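Local coordinates for protein minor pilin subunit PAPF (Escherichia coli, PDB 2W07) that is a minor subunit of P pili, surface fibres that probably enable the bacterium to colonise the epithelium of host organs, at residues Leu74-Ile78 with Thr79-Ile83. The protein carries 1 engineered substitution. Numbering follows the deposited sequence.
Sequences LATNI and THFGI
L74 and I83 form an antiparallel, hydrogen-bonded pair in a beta hairpin. L74 N donates to I83 O at 2.8 Å, and the bond is nearly straight at 173°. I83 N returns a bond to L74 O at 2.9 Å. A75 and G82 follow as a non-hydrogen-bonded pair. The hairpin joins strand 73-75, outermost within this chain, to strand 81-87 in the larger antiparallel sheet of this pilin, which has the incomplete immunoglobulin-like fold of chaperone-usher subunits. Its loop closes with a type II beta turn from I78 to F81. In that turn F81 N donates to I78 O at 3.1 Å, from above the carbonyl plane. H80, with positive phi, takes the third position of the turn.

T76 makes the side-chain hydrogen bond across the hairpin. Its OG1 sits between the backbone N and the carbonyl carbon, chi1 68°, which places it within reach of both F81 O and I78 N. It donates to F81 O at 2.7 Å, from above the carbonyl plane and not on a lone pair. It accepts from I78 N, which makes an ST turn. The backbone N of T76 adds a weak bond to the same F81 O. The hydroxyl thus links the loop, through I78 N, to the returning strand, through F81 O.

The methyl CG2 of T76 packs against the backbone of the second strand, 3.5 Å from G82 CA. It also reaches CG1 of I83. L74 and I83 point to the same face of the sheet, where strand 138-147 meets them at A141 and T139.

I78 packs its CG2 branch 3.6 Å from F81 CB. F81 has CG anti to its own N, chi1 -179°, which brings the CD2 edge of the ring to T76. F137 and H34 also meet this ring. At the ring edge, in its plane, T76 OG1 lies 3.3 Å from F81 CD2.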
loop_
_atom_site.group_PDB
_atom_site.type_symbol
_atom_site.label_atom_id
_atom_site.label_comp_id
_atom_site.label_asym_id
_atom_site.label_seq_id
_atom_site.Cartn_x
_atom_site.Cartn_y
_atom_site.Cartn_z
ATOM N N LEU B 74 -6.449 -0.849 20.105
ATOM C CA LEU B 74 -6.960 -2.116 19.610
ATOM C C LEU B 74 -7.560 -2.892 20.767
ATOM O O LEU B 74 -7.038 -2.865 21.877
ATOM C CB LEU B 74 -5.825 -2.946 19.009
ATOM C CG LEU B 74 -5.096 -2.415 17.776
ATOM C CD1 LEU B 74 -3.849 -3.250 17.524
ATOM C CD2 LEU B 74 -6.037 -2.462 16.582
ATOM N N ALA B 75 -8.659 -3.585 20.508
ATOM C CA ALA B 75 -9.284 -4.391 21.540
ATOM C C ALA B 75 -8.480 -5.681 21.593
ATOM O O ALA B 75 -7.743 -6.000 20.658
ATOM C CB ALA B 75 -10.739 -4.685 21.175
ATOM N N THR B 76 -8.597 -6.412 22.692
ATOM C CA THR B 76 -7.885 -7.675 22.835
ATOM C C THR B 76 -8.921 -8.747 23.145
ATOM O O THR B 76 -10.116 -8.516 22.974
ATOM C CB THR B 76 -6.872 -7.620 23.986
ATOM O OG1 THR B 76 -7.574 -7.533 25.233
ATOM C CG2 THR B 76 -5.954 -6.413 23.829
ATOM N N ASN B 77 -8.468 -9.914 23.596
ATOM C CA ASN B 77 -9.386 -10.993 23.936
ATOM C C ASN B 77 -9.747 -10.891 25.414
ATOM O O ASN B 77 -10.074 -11.885 26.064
ATOM C CB ASN B 77 -8.760 -12.359 23.621
ATOM C CG ASN B 77 -7.497 -12.629 24.417
ATOM O OD1 ASN B 77 -6.577 -11.810 24.446
ATOM N ND2 ASN B 77 -7.441 -13.791 25.057
ATOM N N ILE B 78 -9.672 -9.669 25.931
ATOM C CA ILE B 78 -9.999 -9.374 27.322
ATOM C C ILE B 78 -10.841 -8.106 27.340
ATOM O O ILE B 78 -10.410 -7.061 26.855
ATOM C CB ILE B 78 -8.735 -9.136 28.172
ATOM C CG1 ILE B 78 -7.905 -10.416 28.246
ATOM C CG2 ILE B 78 -9.128 -8.685 29.571
ATOM C CD1 ILE B 78 -6.712 -10.327 29.189
ATOM N N THR B 79 -12.047 -8.202 27.888
ATOM C CA THR B 79 -12.940 -7.052 27.949
ATOM C C THR B 79 -12.277 -5.929 28.750
ATOM O O THR B 79 -11.598 -6.189 29.744
ATOM C CB THR B 79 -14.274 -7.419 28.628
ATOM O OG1 THR B 79 -14.632 -8.766 28.287
ATOM C CG2 THR B 79 -15.387 -6.472 28.165
ATOM N N HIS B 80 -12.473 -4.691 28.305
ATOM C CA HIS B 80 -11.909 -3.516 28.972
ATOM C C HIS B 80 -10.384 -3.431 28.932
ATOM O O HIS B 80 -9.783 -2.600 29.616
ATOM C CB HIS B 80 -12.384 -3.446 30.428
ATOM C CG HIS B 80 -13.848 -3.167 30.570
ATOM N ND1 HIS B 80 -14.448 -2.051 30.028
ATOM C CD2 HIS B 80 -14.833 -3.868 31.179
ATOM C CE1 HIS B 80 -15.742 -2.076 30.297
ATOM N NE2 HIS B 80 -16.002 -3.168 30.993
ATOM N N PHE B 81 -9.756 -4.286 28.133
ATOM C CA PHE B 81 -8.306 -4.279 28.020
ATOM C C PHE B 81 -7.884 -4.191 26.554
ATOM O O PHE B 81 -8.340 -4.971 25.718
ATOM C CB PHE B 81 -7.724 -5.544 28.639
ATOM C CG PHE B 81 -6.228 -5.604 28.578
ATOM C CD1 PHE B 81 -5.456 -4.884 29.478
ATOM C CD2 PHE B 81 -5.591 -6.349 27.594
ATOM C CE1 PHE B 81 -4.070 -4.905 29.396
ATOM C CE2 PHE B 81 -4.208 -6.373 27.506
ATOM C CZ PHE B 81 -3.447 -5.649 28.408
ATOM N N GLY B 82 -7.013 -3.241 26.240
ATOM C CA GLY B 82 -6.572 -3.095 24.867
ATOM C C GLY B 82 -5.124 -2.679 24.730
ATOM O O GLY B 82 -4.414 -2.494 25.721
ATOM N N ILE B 83 -4.683 -2.541 23.486
ATOM C CA ILE B 83 -3.315 -2.134 23.197
ATOM C C ILE B 83 -3.359 -0.825 22.423
ATOM O O ILE B 83 -3.926 -0.766 21.335
ATOM C CB ILE B 83 -2.580 -3.189 22.345
ATOM C CG1 ILE B 83 -2.597 -4.545 23.057
ATOM C CG2 ILE B 83 -1.147 -2.742 22.081
ATOM C CD1 ILE B 83 -1.858 -4.565 24.378
#